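Local structure of beta-phosphoglucomutase (Clostridium difficile, 4GIB) at residues P173-F176 against L177-A180; N184-P187 against Q188-I191; E239-N242 against E243-R247; A41-H44 against Y45-W48; R78-F82 against G83-Y87. The protein probably interconverts beta-D-glucose 1-phosphate and beta-D-glucose 6-phosphate, as a magnesium-dependent phosphomutase of the HAD-like superfamily. All coordinates share one frame; numbering follows the deposited sequence. Where two conformers were deposited one is given.

Contact 1 of 5, residues P173-F176 against L177-A180; sequences PEIF and LMSA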
loop_
_atom_site.group_PDB
_atom_site.type_symbol
_atom_site.label_atom_id
_atom_site.label_comp_id
_atom_site.label_asym_id
_atom_site.label_seq_id
_atom_site.Cartn_x
_atom_site.Cartn_y
_atom_site.Cartn_z
ATOM N N PRO A 173 -1.328 3.194 -12.125
ATOM C CA PRO A 173 0.043 3.070 -11.611
ATOM C C PRO A 173 0.666 4.334 -11.033
ATOM O O PRO A 173 1.830 4.308 -10.630
ATOM C CB PRO A 173 0.829 2.595 -12.837
ATOM C CG PRO A 173 0.094 3.098 -13.993
ATOM C CD PRO A 173 -1.375 3.210 -13.596
ATOM N N GLU A 174 -0.100 5.420 -10.947
ATOM C CA GLU A 174 0.436 6.689 -10.466
ATOM C C GLU A 174 1.291 6.611 -9.183
ATOM O O GLU A 174 2.468 6.993 -9.198
ATOM C CB GLU A 174 -0.713 7.678 -10.301
ATOM C CG GLU A 174 -0.322 9.072 -9.924
ATOM C CD GLU A 174 -1.282 10.108 -10.504
ATOM O OE1 GLU A 174 -1.392 11.233 -9.957
ATOM O OE2 GLU A 174 -1.921 9.799 -11.540
ATOM N N ILE A 175 0.723 6.072 -8.106
ATOM C CA ILE A 175 1.409 6.053 -6.808
ATOM C C ILE A 175 2.772 5.354 -6.842
ATOM O O ILE A 175 3.669 5.716 -6.071
ATOM C CB ILE A 175 0.508 5.422 -5.692
ATOM C CG1 ILE A 175 0.921 5.962 -4.319
ATOM C CG2 ILE A 175 0.501 3.870 -5.783
ATOM C CD1 ILE A 175 0.705 7.478 -4.181
ATOM N N PHE A 176 2.917 4.354 -7.722
ATOM C CA PHE A 176 4.182 3.648 -7.899
ATOM C C PHE A 176 5.149 4.405 -8.813
ATOM O O PHE A 176 6.357 4.385 -8.571
ATOM C CB PHE A 176 3.958 2.223 -8.386
ATOM C CG PHE A 176 3.535 1.310 -7.309
ATOM C CD1 PHE A 176 4.487 0.721 -6.488
ATOM C CD2 PHE A 176 2.197 1.069 -7.074
ATOM C CE1 PHE A 176 4.111 -0.097 -5.482
ATOM C CE2 PHE A 176 1.815 0.247 -6.063
ATOM C CZ PHE A 176 2.765 -0.341 -5.264
ATOM N N LEU A 177 4.623 5.077 -9.843
ATOM C CA LEU A 177 5.443 5.913 -10.708
ATOM C C LEU A 177 5.991 7.103 -9.903
ATOM O O LEU A 177 7.107 7.574 -10.161
ATOM C CB LEU A 177 4.649 6.452 -11.897
ATOM C CG LEU A 177 4.112 5.508 -12.960
ATOM C CD1 LEU A 177 3.194 6.323 -13.919
ATOM C CD2 LEU A 177 5.242 4.773 -13.723
ATOM N N MET A 178 5.209 7.595 -8.938
ATOM C CA MET A 178 5.639 8.717 -8.092
ATOM C C MET A 178 6.890 8.405 -7.285
ATOM O O MET A 178 7.736 9.279 -7.094
ATOM C CB MET A 178 4.522 9.156 -7.148
ATOM C CG MET A 178 3.378 9.870 -7.830
ATOM S SD MET A 178 2.015 10.219 -6.699
ATOM C CE MET A 178 2.791 11.403 -5.572
ATOM N N SER A 179 7.016 7.178 -6.788
ATOM C CA SER A 179 8.216 6.798 -6.043
ATOM C C SER A 179 9.400 6.630 -6.992
ATOM O O SER A 179 10.526 6.922 -6.631
ATOM C CB SER A 179 7.996 5.524 -5.224
ATOM O OG SER A 179 7.103 5.767 -4.149
ATOM N N ALA A 180 9.147 6.145 -8.201
ATOM C CA ALA A 180 10.209 5.985 -9.187
ATOM C C ALA A 180 10.747 7.357 -9.588
ATOM O O ALA A 180 11.956 7.547 -9.775
ATOM C CB ALA A 180 9.696 5.252 -10.392
#
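Two backbone bonds start the helix: Leu177 N donates to Pro173 O at 3.0 Å and Met178 N to Glu174 O at 2.8 Å. Two residues on, Phe176 O is held less firmly, with weak bonds from Ala180 N and Ser179 N. Proline suits the position just before the helix, since its ring leaves no N-H to satisfy there. This is the first turn of helix 174-183, which in the HAD Rossmann-like fold leads to strand 190-194. Over the turn's outer side lies Met178: its CG stands 3.3 Å from Glu174 O, beside the backbone N (chi1 -72°), and the chain runs on extended to SD, which meets Ile175 CD1 at 3.9 Å and passes obliquely by Glu174 CG. The Glu174 carboxylate is engaged by Asn168 and the backbone of Lys167. Leu177 CG rests more loosely against Pro173 CB, 4.4 Å away. On the inner side Phe176 packs against Ile30 of strand 28-31 and against Ala202 and Ile203 of helix 197-205, while Ser179 OG is hydrogen-bonded to Ser138.

Contact 2 of 5, residues N184-P187 against Q188-I191; sequences NVNP and QNCI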
loop_
_atom_site.group_PDB
_atom_site.type_symbol
_atom_site.label_atom_id
_atom_site.label_comp_id
_atom_site.label_asym_id
_atom_site.label_seq_id
_atom_site.Cartn_x
_atom_site.Cartn_y
_atom_site.Cartn_z
ATOM N N ASN A 184 14.254 8.961 -8.470
ATOM C CA ASN A 184 14.962 9.207 -9.723
ATOM C C ASN A 184 15.584 7.903 -10.219
ATOM O O ASN A 184 16.801 7.813 -10.369
ATOM C CB ASN A 184 16.034 10.314 -9.598
ATOM C CG ASN A 184 16.812 10.553 -10.931
ATOM O OD1 ASN A 184 18.030 10.752 -10.926
ATOM N ND2 ASN A 184 16.109 10.486 -12.057
ATOM N N VAL A 185 14.729 6.898 -10.454
ATOM C CA VAL A 185 15.158 5.593 -10.953
ATOM C C VAL A 185 14.249 5.111 -12.081
ATOM O O VAL A 185 13.130 5.587 -12.242
ATOM C CB VAL A 185 15.173 4.490 -9.837
ATOM C CG1 VAL A 185 16.239 4.791 -8.792
ATOM C CG2 VAL A 185 13.803 4.331 -9.208
ATOM N N ASN A 186 14.745 4.161 -12.861
ATOM C CA ASN A 186 13.969 3.587 -13.947
ATOM C C ASN A 186 13.023 2.513 -13.389
ATOM O O ASN A 186 13.469 1.565 -12.723
ATOM C CB ASN A 186 14.893 2.987 -14.995
ATOM C CG ASN A 186 14.145 2.465 -16.210
ATOM O OD1 ASN A 186 12.915 2.442 -16.239
ATOM N ND2 ASN A 186 14.893 2.025 -17.219
ATOM N N PRO A 187 11.716 2.662 -13.647
ATOM C CA PRO A 187 10.729 1.697 -13.187
ATOM C C PRO A 187 11.041 0.263 -13.626
ATOM O O PRO A 187 10.767 -0.692 -12.878
ATOM C CB PRO A 187 9.430 2.177 -13.842
ATOM C CG PRO A 187 9.631 3.581 -14.138
ATOM C CD PRO A 187 11.089 3.795 -14.355
ATOM N N GLN A 188 11.615 0.111 -14.816
ATOM C CA GLN A 188 11.978 -1.223 -15.331
ATOM C C GLN A 188 12.999 -1.940 -14.436
ATOM O O GLN A 188 13.155 -3.157 -14.510
ATOM C CB GLN A 188 12.497 -1.125 -16.768
ATOM C CG GLN A 188 11.416 -0.668 -17.757
ATOM C CD GLN A 188 11.914 -0.573 -19.184
ATOM O OE1 GLN A 188 13.115 -0.669 -19.448
ATOM N NE2 GLN A 188 10.991 -0.373 -20.117
ATOM N N ASN A 189 13.678 -1.180 -13.580
ATOM C CA ASN A 189 14.667 -1.748 -12.672
ATOM C C ASN A 189 14.188 -1.725 -11.228
ATOM O O ASN A 189 14.980 -1.909 -10.300
ATOM C CB ASN A 189 15.980 -0.992 -12.821
ATOM C CG ASN A 189 16.548 -1.096 -14.227
ATOM O OD1 ASN A 189 16.951 -0.096 -14.822
ATOM N ND2 ASN A 189 16.531 -2.306 -14.783
ATOM N N CYS A 190 12.884 -1.511 -11.050
ATOM C CA CYS A 190 12.277 -1.448 -9.734
ATOM C C CYS A 190 11.494 -2.702 -9.413
ATOM O O CYS A 190 11.011 -3.373 -10.304
ATOM C CB CYS A 190 11.322 -0.251 -9.639
ATOM S SG CYS A 190 12.126 1.322 -9.719
ATOM N N ILE A 191 11.395 -3.006 -8.121
ATOM C CA ILE A 191 10.637 -4.147 -7.618
ATOM C C ILE A 191 9.541 -3.495 -6.796
ATOM O O ILE A 191 9.840 -2.650 -5.940
ATOM C CB ILE A 191 11.431 -5.041 -6.607
ATOM C CG1 ILE A 191 12.813 -5.464 -7.115
ATOM C CG2 ILE A 191 10.594 -6.273 -6.218
ATOM C CD1 ILE A 191 12.866 -6.768 -7.870
#
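Asn186 carries CG anti to its own nitrogen (chi1 -176°), which swings the amide forward until OD1 meets Gln188 N at 3.0 Å. Cys190 has SG turned beside its backbone N (chi1 -67°), and the sulfur comes back to Val185 CG2 at 3.5 Å. Between these two side-chain contacts the backbone turns tightly. Asn189 N donates to Asn186 O at 2.9 Å and Cys190 N to Pro187 O at 2.9 Å. Proline fits the bend because its ring holds phi near the helical value, and asparagine suits the place before it because a short amide can reach an N-H two residues on. The amide of Gln188 extends beyond that of Asn186, their planes 30° apart. Outside the turn, Glu27 accepts from Asn186 N, and Met208 packs on Pro187 and Cys190. An Asx turn thus leads into a single 3-10 turn, in the connection by which helix 174-183 is joined to strand 190-194 of the parallel sheet.

Contact 3 of 5, residues E239-N242 against E243-R247; sequences EKYN and EYIVR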
loop_
_atom_site.group_PDB
_atom_site.type_symbol
_atom_site.label_atom_id
_atom_site.label_comp_id
_atom_site.label_asym_id
_atom_site.label_seq_id
_atom_site.Cartn_x
_atom_site.Cartn_y
_atom_site.Cartn_z
ATOM N N GLU A 239 17.173 -13.574 -7.270
ATOM C CA GLU A 239 17.241 -14.664 -8.234
ATOM C C GLU A 239 15.990 -14.622 -9.144
ATOM O O GLU A 239 16.104 -14.719 -10.370
ATOM C CB GLU A 239 17.394 -16.007 -7.514
ATOM C CG GLU A 239 17.459 -17.263 -8.404
ATOM C CD GLU A 239 18.675 -17.312 -9.349
ATOM O OE1 GLU A 239 18.900 -16.343 -10.116
ATOM O OE2 GLU A 239 19.381 -18.357 -9.357
ATOM N N LYS A 240 14.811 -14.441 -8.545
ATOM C CA LYS A 240 13.559 -14.382 -9.317
ATOM C C LYS A 240 13.478 -13.131 -10.204
ATOM O O LYS A 240 12.888 -13.157 -11.293
ATOM C CB LYS A 240 12.343 -14.469 -8.394
ATOM C CG LYS A 240 12.167 -15.842 -7.735
ATOM C CD LYS A 240 11.890 -16.921 -8.786
ATOM C CE LYS A 240 11.803 -18.298 -8.190
ATOM N NZ LYS A 240 11.673 -19.340 -9.258
ATOM N N TYR A 241 14.084 -12.049 -9.740
ATOM C CA TYR A 241 14.120 -10.805 -10.504
ATOM C C TYR A 241 14.941 -10.970 -11.777
ATOM O O TYR A 241 14.530 -10.525 -12.845
ATOM C CB TYR A 241 14.696 -9.673 -9.660
ATOM C CG TYR A 241 14.863 -8.395 -10.427
ATOM C CD1 TYR A 241 13.765 -7.618 -10.743
ATOM C CD2 TYR A 241 16.121 -7.965 -10.847
ATOM C CE1 TYR A 241 13.902 -6.443 -11.435
ATOM C CE2 TYR A 241 16.268 -6.777 -11.550
ATOM C CZ TYR A 241 15.147 -6.020 -11.834
ATOM O OH TYR A 241 15.246 -4.854 -12.533
ATOM N N ASN A 242 16.103 -11.608 -11.652
ATOM C CA ASN A 242 16.991 -11.859 -12.793
ATOM C C ASN A 242 16.338 -12.743 -13.842
ATOM O O ASN A 242 16.592 -12.595 -15.042
ATOM C CB ASN A 242 18.295 -12.515 -12.332
ATOM C CG ASN A 242 19.177 -11.573 -11.522
ATOM O OD1 ASN A 242 18.881 -10.391 -11.381
ATOM N ND2 ASN A 242 20.268 -12.104 -10.986
ATOM N N GLU A 243 15.518 -13.676 -13.379
ATOM C CA GLU A 243 14.799 -14.591 -14.262
ATOM C C GLU A 243 13.798 -13.801 -15.095
ATOM O O GLU A 243 13.740 -13.921 -16.315
ATOM C CB GLU A 243 14.096 -15.666 -13.422
ATOM C CG GLU A 243 13.106 -16.525 -14.164
ATOM C CD GLU A 243 12.541 -17.638 -13.296
ATOM O OE1 GLU A 243 11.575 -18.298 -13.745
ATOM O OE2 GLU A 243 13.066 -17.855 -12.174
ATOM N N TYR A 244 13.031 -12.973 -14.405
ATOM C CA TYR A 244 12.033 -12.118 -15.010
ATOM C C TYR A 244 12.614 -11.152 -16.033
ATOM O O TYR A 244 12.030 -10.957 -17.093
ATOM C CB TYR A 244 11.326 -11.359 -13.898
ATOM C CG TYR A 244 10.568 -10.136 -14.325
ATOM C CD1 TYR A 244 9.275 -10.230 -14.824
ATOM C CD2 TYR A 244 11.131 -8.874 -14.183
ATOM C CE1 TYR A 244 8.568 -9.089 -15.198
ATOM C CE2 TYR A 244 10.435 -7.738 -14.541
ATOM C CZ TYR A 244 9.153 -7.852 -15.046
ATOM O OH TYR A 244 8.463 -6.723 -15.406
ATOM N N ILE A 245 13.753 -10.546 -15.708
ATOM C CA ILE A 245 14.409 -9.595 -16.600
ATOM C C ILE A 245 14.842 -10.270 -17.900
ATOM O O ILE A 245 14.610 -9.742 -18.985
ATOM C CB ILE A 245 15.649 -8.955 -15.937
ATOM C CG1 ILE A 245 15.251 -8.072 -14.742
ATOM C CG2 ILE A 245 16.433 -8.129 -16.950
ATOM C CD1 ILE A 245 14.312 -6.934 -15.073
ATOM N N VAL A 246 15.474 -11.431 -17.784
ATOM C CA VAL A 246 15.935 -12.181 -18.955
ATOM C C VAL A 246 14.777 -12.585 -19.875
ATOM O O VAL A 246 14.930 -12.629 -21.091
ATOM C CB VAL A 246 16.733 -13.450 -18.538
ATOM C CG1 VAL A 246 17.004 -14.336 -19.735
ATOM C CG2 VAL A 246 18.029 -13.061 -17.861
ATOM N N ARG A 247 13.616 -12.855 -19.290
ATOM C CA ARG A 247 12.437 -13.280 -20.056
ATOM C C ARG A 247 11.426 -12.170 -20.355
ATOM O O ARG A 247 10.595 -12.321 -21.250
ATOM C CB ARG A 247 11.700 -14.368 -19.280
ATOM C CG ARG A 247 12.476 -15.656 -19.084
ATOM C CD ARG A 247 11.712 -16.601 -18.146
ATOM N NE ARG A 247 10.282 -16.685 -18.471
ATOM C CZ ARG A 247 9.773 -17.339 -19.518
ATOM N NH1 ARG A 247 8.459 -17.357 -19.711
ATOM N NH2 ARG A 247 10.563 -17.966 -20.385
#
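Tyr241 and Ile245, one helical turn apart, form the close-packed side of this contact. Ile245 CG1 lies over one face of the Tyr241 ring, 3.7 Å from its centroid and 19° off the normal, a CH-pi contact. With CG1 beside the backbone N (chi1 -66°), the branch is directed back along the helix; CD1 then follows the ring to its phenolic end, 3.5 Å from CZ. Isoleucine suits the place because its longer arm, CG1 and CD1, can lie along the flat ring. The phenol oxygen makes a weak hydrogen bond to Gln188 O, and Tyr244 turns its own ring to Phe209, so this side of helix 234-247 faces the sheet. Around the other side the contacts are sparse and polar. Lys240 and the exposed Glu243 run side by side in the same direction, and NZ meets OE2 at 3.6 Å, a long salt bridge. The backbone continues regularly beneath, with Ile245 N donating to Tyr241 O at 3.0 Å and Val246 N to Asn242 O at 3.2 Å. Such a division implies an amphipathic helix: the aromatic and aliphatic groups anchor it, while the peripheral ion pair probably adds only modest stability.

Contact 4 of 5, residues A41-H44 against Y45-W48; sequences AYYH and YMAW. With GLY (glycine), chain H.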
loop_
_atom_site.group_PDB
_atom_site.type_symbol
_atom_site.label_atom_id
_atom_site.label_comp_id
_atom_site.label_asym_id
_atom_site.label_seq_id
_atom_site.Cartn_x
_atom_site.Cartn_y
_atom_site.Cartn_z
ATOM N N ALA A 41 -5.198 -2.317 7.591
ATOM C CA ALA A 41 -6.498 -2.570 6.966
ATOM C C ALA A 41 -7.637 -2.734 7.967
ATOM O O ALA A 41 -8.742 -2.201 7.766
ATOM C CB ALA A 41 -6.408 -3.810 6.034
ATOM N N TYR A 42 -7.379 -3.451 9.054
ATOM C CA TYR A 42 -8.420 -3.630 10.044
ATOM C C TYR A 42 -8.741 -2.307 10.750
ATOM O O TYR A 42 -9.910 -2.032 11.064
ATOM C CB TYR A 42 -8.056 -4.706 11.061
ATOM C CG TYR A 42 -9.255 -5.145 11.859
ATOM C CD1 TYR A 42 -10.262 -5.896 11.264
ATOM C CD2 TYR A 42 -9.386 -4.825 13.201
ATOM C CE1 TYR A 42 -11.374 -6.309 11.983
ATOM C CE2 TYR A 42 -10.493 -5.241 13.932
ATOM C CZ TYR A 42 -11.478 -5.986 13.315
ATOM O OH TYR A 42 -12.562 -6.413 14.030
ATOM N N TYR A 43 -7.718 -1.482 10.988
ATOM C CA TYR A 43 -7.946 -0.184 11.656
ATOM C C TYR A 43 -8.799 0.730 10.780
ATOM O O TYR A 43 -9.713 1.371 11.270
ATOM C CB TYR A 43 -6.631 0.503 12.032
ATOM C CG TYR A 43 -5.763 -0.293 12.972
ATOM C CD1 TYR A 43 -6.265 -0.752 14.183
ATOM C CD2 TYR A 43 -4.419 -0.525 12.689
ATOM C CE1 TYR A 43 -5.468 -1.485 15.070
ATOM C CE2 TYR A 43 -3.603 -1.245 13.583
ATOM C CZ TYR A 43 -4.145 -1.722 14.766
ATOM O OH TYR A 43 -3.377 -2.436 15.655
ATOM N N HIS A 44 -8.495 0.785 9.484
ATOM C CA HIS A 44 -9.285 1.571 8.536
ATOM C C HIS A 44 -10.726 1.079 8.538
ATOM O O HIS A 44 -11.661 1.869 8.548
ATOM C CB HIS A 44 -8.755 1.436 7.100
ATOM C CG HIS A 44 -7.515 2.224 6.827
ATOM N ND1 HIS A 44 -7.529 3.590 6.666
ATOM C CD2 HIS A 44 -6.231 1.833 6.628
ATOM C CE1 HIS A 44 -6.301 4.015 6.420
ATOM N NE2 HIS A 44 -5.498 2.967 6.378
ATOM N N TYR A 45 -10.885 -0.240 8.519
ATOM C CA TYR A 45 -12.208 -0.856 8.510
ATOM C C TYR A 45 -13.030 -0.515 9.752
ATOM O O TYR A 45 -14.215 -0.278 9.649
ATOM C CB TYR A 45 -12.095 -2.361 8.338
ATOM C CG TYR A 45 -13.347 -3.089 8.716
ATOM C CD1 TYR A 45 -14.452 -3.114 7.866
ATOM C CD2 TYR A 45 -13.440 -3.752 9.929
ATOM C CE1 TYR A 45 -15.617 -3.778 8.228
ATOM C CE2 TYR A 45 -14.604 -4.430 10.293
ATOM C CZ TYR A 45 -15.684 -4.445 9.434
ATOM O OH TYR A 45 -16.847 -5.109 9.804
ATOM N N MET A 46 -12.403 -0.527 10.919
ATOM C CA MET A 46 -13.084 -0.160 12.158
ATOM C C MET A 46 -13.524 1.296 12.091
ATOM O O MET A 46 -14.633 1.640 12.524
ATOM C CB MET A 46 -12.162 -0.364 13.370
ATOM C CG MET A 46 -11.961 -1.816 13.747
ATOM S SD MET A 46 -10.913 -2.049 15.190
ATOM C CE MET A 46 -9.307 -1.673 14.534
ATOM N N ALA A 47 -12.642 2.145 11.547
ATOM C CA ALA A 47 -12.919 3.573 11.409
ATOM C C ALA A 47 -14.007 3.842 10.371
ATOM O O ALA A 47 -14.881 4.691 10.602
ATOM C CB ALA A 47 -11.645 4.343 11.052
ATOM N N TRP A 48 -13.953 3.147 9.233
ATOM C CA TRP A 48 -14.964 3.339 8.196
ATOM C C TRP A 48 -16.306 2.761 8.646
ATOM O O TRP A 48 -17.365 3.382 8.422
ATOM C CB TRP A 48 -14.554 2.736 6.840
ATOM C CG TRP A 48 -13.565 3.545 6.023
ATOM C CD1 TRP A 48 -12.370 3.117 5.533
ATOM C CD2 TRP A 48 -13.700 4.921 5.605
ATOM N NE1 TRP A 48 -11.755 4.128 4.835
ATOM C CE2 TRP A 48 -12.552 5.243 4.858
ATOM C CE3 TRP A 48 -14.684 5.905 5.788
ATOM C CZ2 TRP A 48 -12.347 6.514 4.299
ATOM C CZ3 TRP A 48 -14.484 7.165 5.234
ATOM C CH2 TRP A 48 -13.321 7.462 4.502
HETATM N N GLY H . -5.890 -8.173 12.188
HETATM C CA GLY H . -6.326 -9.026 13.335
HETATM C C GLY H . -7.838 -9.135 13.438
HETATM O O GLY H . -8.411 -10.217 13.296
HETATM O OXT GLY H . -8.543 -8.149 13.663
#
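Met46, His44 and Tyr45 are the residues most enclosed by this turn. Met46 reaches back to Tyr42 and crosses it at about a right angle: SD lies 4.4 Å from the ring centroid and 54° off its normal, an oblique Met-aromatic contact. The bend at the sulfur (chi3 -73°) carries the methyl CE to Tyr42 CD2, and a thioether suits the place because it is both flexible and polarisable. Tyr45 meets Tyr42 obliquely, CD2 3.9 Å from CE1, the ring planes at 40°. Over the centre of one face of Tyr42 sits a carboxylate oxygen of a bound glycine, OXT, 3.5 Å from CD2. The turn belongs to helix 41-53 of the helical cap of the beta-phosphoglucomutase branch of the HAD family. Its backbone is regular, Met46 N donating to Tyr42 O at 2.9 Å and Trp48 N to His44 O at 2.7 Å. The imidazole of His44 is hydrogen-bonded through ND1 to Lys101 NZ and stacks on Tyr105. Trp48, a predicted substrate-binding residue, brings CD1 within 3.3 Å of His44 O and makes a cation-pi contact with Lys101, also predicted to bind substrate.

Contact 5 of 5, residues R78-F82 against G83-Y87; sequences RILEF and GNKKY. With PO4 (phosphate ion), chain G.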
loop_
_atom_site.group_PDB
_atom_site.type_symbol
_atom_site.label_atom_id
_atom_site.label_comp_id
_atom_site.label_asym_id
_atom_site.label_seq_id
_atom_site.Cartn_x
_atom_site.Cartn_y
_atom_site.Cartn_z
ATOM N N ARG A 78 -16.855 5.152 -2.445
ATOM C CA ARG A 78 -17.206 3.757 -2.656
ATOM C C ARG A 78 -18.154 3.246 -1.552
ATOM O O ARG A 78 -19.054 2.462 -1.817
ATOM C CB ARG A 78 -15.955 2.882 -2.751
ATOM C CG ARG A 78 -15.132 3.184 -3.973
ATOM C CD ARG A 78 -13.954 2.262 -4.116
ATOM N NE ARG A 78 -13.102 2.708 -5.206
ATOM C CZ ARG A 78 -12.043 2.048 -5.660
ATOM N NH1 ARG A 78 -11.689 0.884 -5.118
ATOM N NH2 ARG A 78 -11.336 2.557 -6.663
ATOM N N ILE A 79 -17.962 3.695 -0.320
ATOM C CA ILE A 79 -18.862 3.285 0.750
ATOM C C ILE A 79 -20.260 3.835 0.463
ATOM O O ILE A 79 -21.243 3.107 0.535
ATOM C CB ILE A 79 -18.386 3.765 2.132
ATOM C CG1 ILE A 79 -17.045 3.106 2.485
ATOM C CG2 ILE A 79 -19.416 3.408 3.193
ATOM C CD1 ILE A 79 -16.427 3.639 3.768
ATOM N N LEU A 80 -20.339 5.113 0.111
ATOM C CA LEU A 80 -21.634 5.732 -0.185
ATOM C C LEU A 80 -22.294 5.080 -1.394
ATOM O O LEU A 80 -23.492 4.872 -1.402
ATOM C CB LEU A 80 -21.472 7.227 -0.365
ATOM C CG LEU A 80 -20.908 7.892 0.878
ATOM C CD1 LEU A 80 -20.652 9.355 0.611
ATOM C CD2 LEU A 80 -21.813 7.692 2.107
ATOM N N GLU A 81 -21.486 4.774 -2.405
ATOM C CA GLU A 81 -21.922 4.049 -3.594
ATOM C C GLU A 81 -22.657 2.785 -3.207
ATOM O O GLU A 81 -23.727 2.479 -3.732
ATOM C CB GLU A 81 -20.698 3.586 -4.381
ATOM C CG GLU A 81 -20.980 2.325 -5.220
ATOM C CD GLU A 81 -19.872 1.283 -5.090
ATOM O OE1 GLU A 81 -20.029 0.168 -5.648
ATOM O OE2 GLU A 81 -18.870 1.557 -4.386
ATOM N N PHE A 82 -22.055 2.041 -2.287
ATOM C CA PHE A 82 -22.611 0.759 -1.830
ATOM C C PHE A 82 -24.066 0.935 -1.355
ATOM O O PHE A 82 -24.852 -0.002 -1.422
ATOM C CB PHE A 82 -21.716 0.135 -0.749
ATOM C CG PHE A 82 -22.222 -1.193 -0.224
ATOM C CD1 PHE A 82 -22.131 -2.352 -1.002
ATOM C CD2 PHE A 82 -22.759 -1.293 1.060
ATOM C CE1 PHE A 82 -22.591 -3.569 -0.527
ATOM C CE2 PHE A 82 -23.223 -2.512 1.546
ATOM C CZ PHE A 82 -23.140 -3.652 0.749
ATOM N N GLY A 83 -24.413 2.142 -0.892
ATOM C CA GLY A 83 -25.774 2.458 -0.480
ATOM C C GLY A 83 -26.482 3.417 -1.439
ATOM O O GLY A 83 -27.446 4.080 -1.054
ATOM N N ASN A 84 -25.990 3.515 -2.674
ATOM C CA ASN A 84 -26.588 4.380 -3.697
ATOM C C ASN A 84 -26.735 5.845 -3.291
ATOM O O ASN A 84 -27.635 6.546 -3.780
ATOM C CB ASN A 84 -27.969 3.840 -4.090
ATOM C CG ASN A 84 -27.900 2.454 -4.665
ATOM O OD1 ASN A 84 -26.952 2.105 -5.355
ATOM N ND2 ASN A 84 -28.902 1.658 -4.386
ATOM N N LYS A 85 -25.850 6.314 -2.424
ATOM C CA LYS A 85 -25.916 7.699 -1.974
ATOM C C LYS A 85 -24.604 8.450 -2.184
ATOM O O LYS A 85 -24.345 9.447 -1.520
ATOM C CB LYS A 85 -26.404 7.766 -0.515
ATOM C CG LYS A 85 -25.596 6.930 0.466
ATOM C CD LYS A 85 -26.128 7.035 1.870
ATOM C CE LYS A 85 -27.445 6.309 2.045
ATOM N NZ LYS A 85 -27.950 6.522 3.412
ATOM N N LYS A 86 -23.788 7.979 -3.133
ATOM C CA LYS A 86 -22.511 8.626 -3.449
ATOM C C LYS A 86 -22.704 10.066 -3.911
ATOM O O LYS A 86 -21.903 10.933 -3.559
ATOM C CB LYS A 86 -21.757 7.841 -4.537
ATOM C CG LYS A 86 -20.471 8.490 -5.035
ATOM C CD LYS A 86 -19.868 7.687 -6.192
ATOM C CE LYS A 86 -18.668 8.400 -6.829
ATOM N NZ LYS A 86 -18.035 7.594 -7.944
ATOM N N TYR A 87 -23.760 10.325 -4.683
ATOM C CA TYR A 87 -24.006 11.665 -5.214
ATOM C C TYR A 87 -25.037 12.473 -4.423
ATOM O O TYR A 87 -25.410 13.578 -4.827
ATOM C CB TYR A 87 -24.401 11.582 -6.702
ATOM C CG TYR A 87 -23.359 10.861 -7.550
ATOM C CD1 TYR A 87 -22.174 11.495 -7.914
ATOM C CD2 TYR A 87 -23.553 9.540 -7.966
ATOM C CE1 TYR A 87 -21.199 10.843 -8.671
ATOM C CE2 TYR A 87 -22.587 8.874 -8.734
ATOM C CZ TYR A 87 -21.409 9.531 -9.076
ATOM O OH TYR A 87 -20.451 8.884 -9.823
HETATM P P PO4 G . -15.085 9.642 -9.292
HETATM O O1 PO4 G . -14.514 8.292 -9.666
HETATM O O2 PO4 G . -15.220 9.724 -7.783
HETATM O O3 PO4 G . -14.156 10.736 -9.766
HETATM O O4 PO4 G . -16.444 9.806 -9.941
#
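Leu80 O is the hub of this helix end: it accepts from Gly83 N at 2.9 Å and from Lys85 N at 2.9 Å, the two donors coming from opposite faces of its carbonyl plane. The Lys85 bond is nearly straight (168°), that of Gly83 more bent. Beside them Asn84 N donates to Glu81 O at 2.7 Å. Asn84 has positive phi (55°), a conformation that asparagine tolerates better than most residues, and it is the C-prime residue of a Schellman motif. The reversal brings the chain back over the helix, where Leu80 CB packs on Lys86 CA at 3.5 Å and Lys86 CB lies near Glu81 N. Further out, Lys85 crosses Leu80 at about a right angle. Its CG stands between the backbone N and carbonyl carbon (chi1 55°), 3.5 Å from Leu80 O, while its ammonium is hydrogen-bonded to Val55 O. Lys86 is instead fully extended, laying its aliphatic part over the Tyr87 ring and reaching a phosphate ion, probably from the crystallisation liquor, through a weak NZ to O4 bond of 3.4 Å. Around the last turn, Phe82 meets Phe63, and Arg78 pairs with Glu74 and bonds to Ser66 O. The segment joins helix 72-82 to the loop leading to helix 91-109, and Ile79 touches Trp48 and Ala52 of helix 41-53.

From the N terminus the chain first meets contact 4, in helix 41-53, then contact 5, where helix 72-82 ends; Trp48 CE3 packs on Ile79 CD1 at 3.5 Å, joining these two helices. Contact 1 begins helix 174-183 and contact 2 closes the loop after it, leading into strand 190-194; Ala180 O and Val185 N, 2.9 Å apart, probably share a hydrogen bond. Contact 3, in the C-terminal helix 234-247, lies against contact 2 through Tyr241, which packs on Asn189 and Ile191. All five are local and in series, so none nests or crosses. Contacts 2 and 3 lie across the chain's centre from contacts 4 and 5, with centres 32 to 43 Å apart.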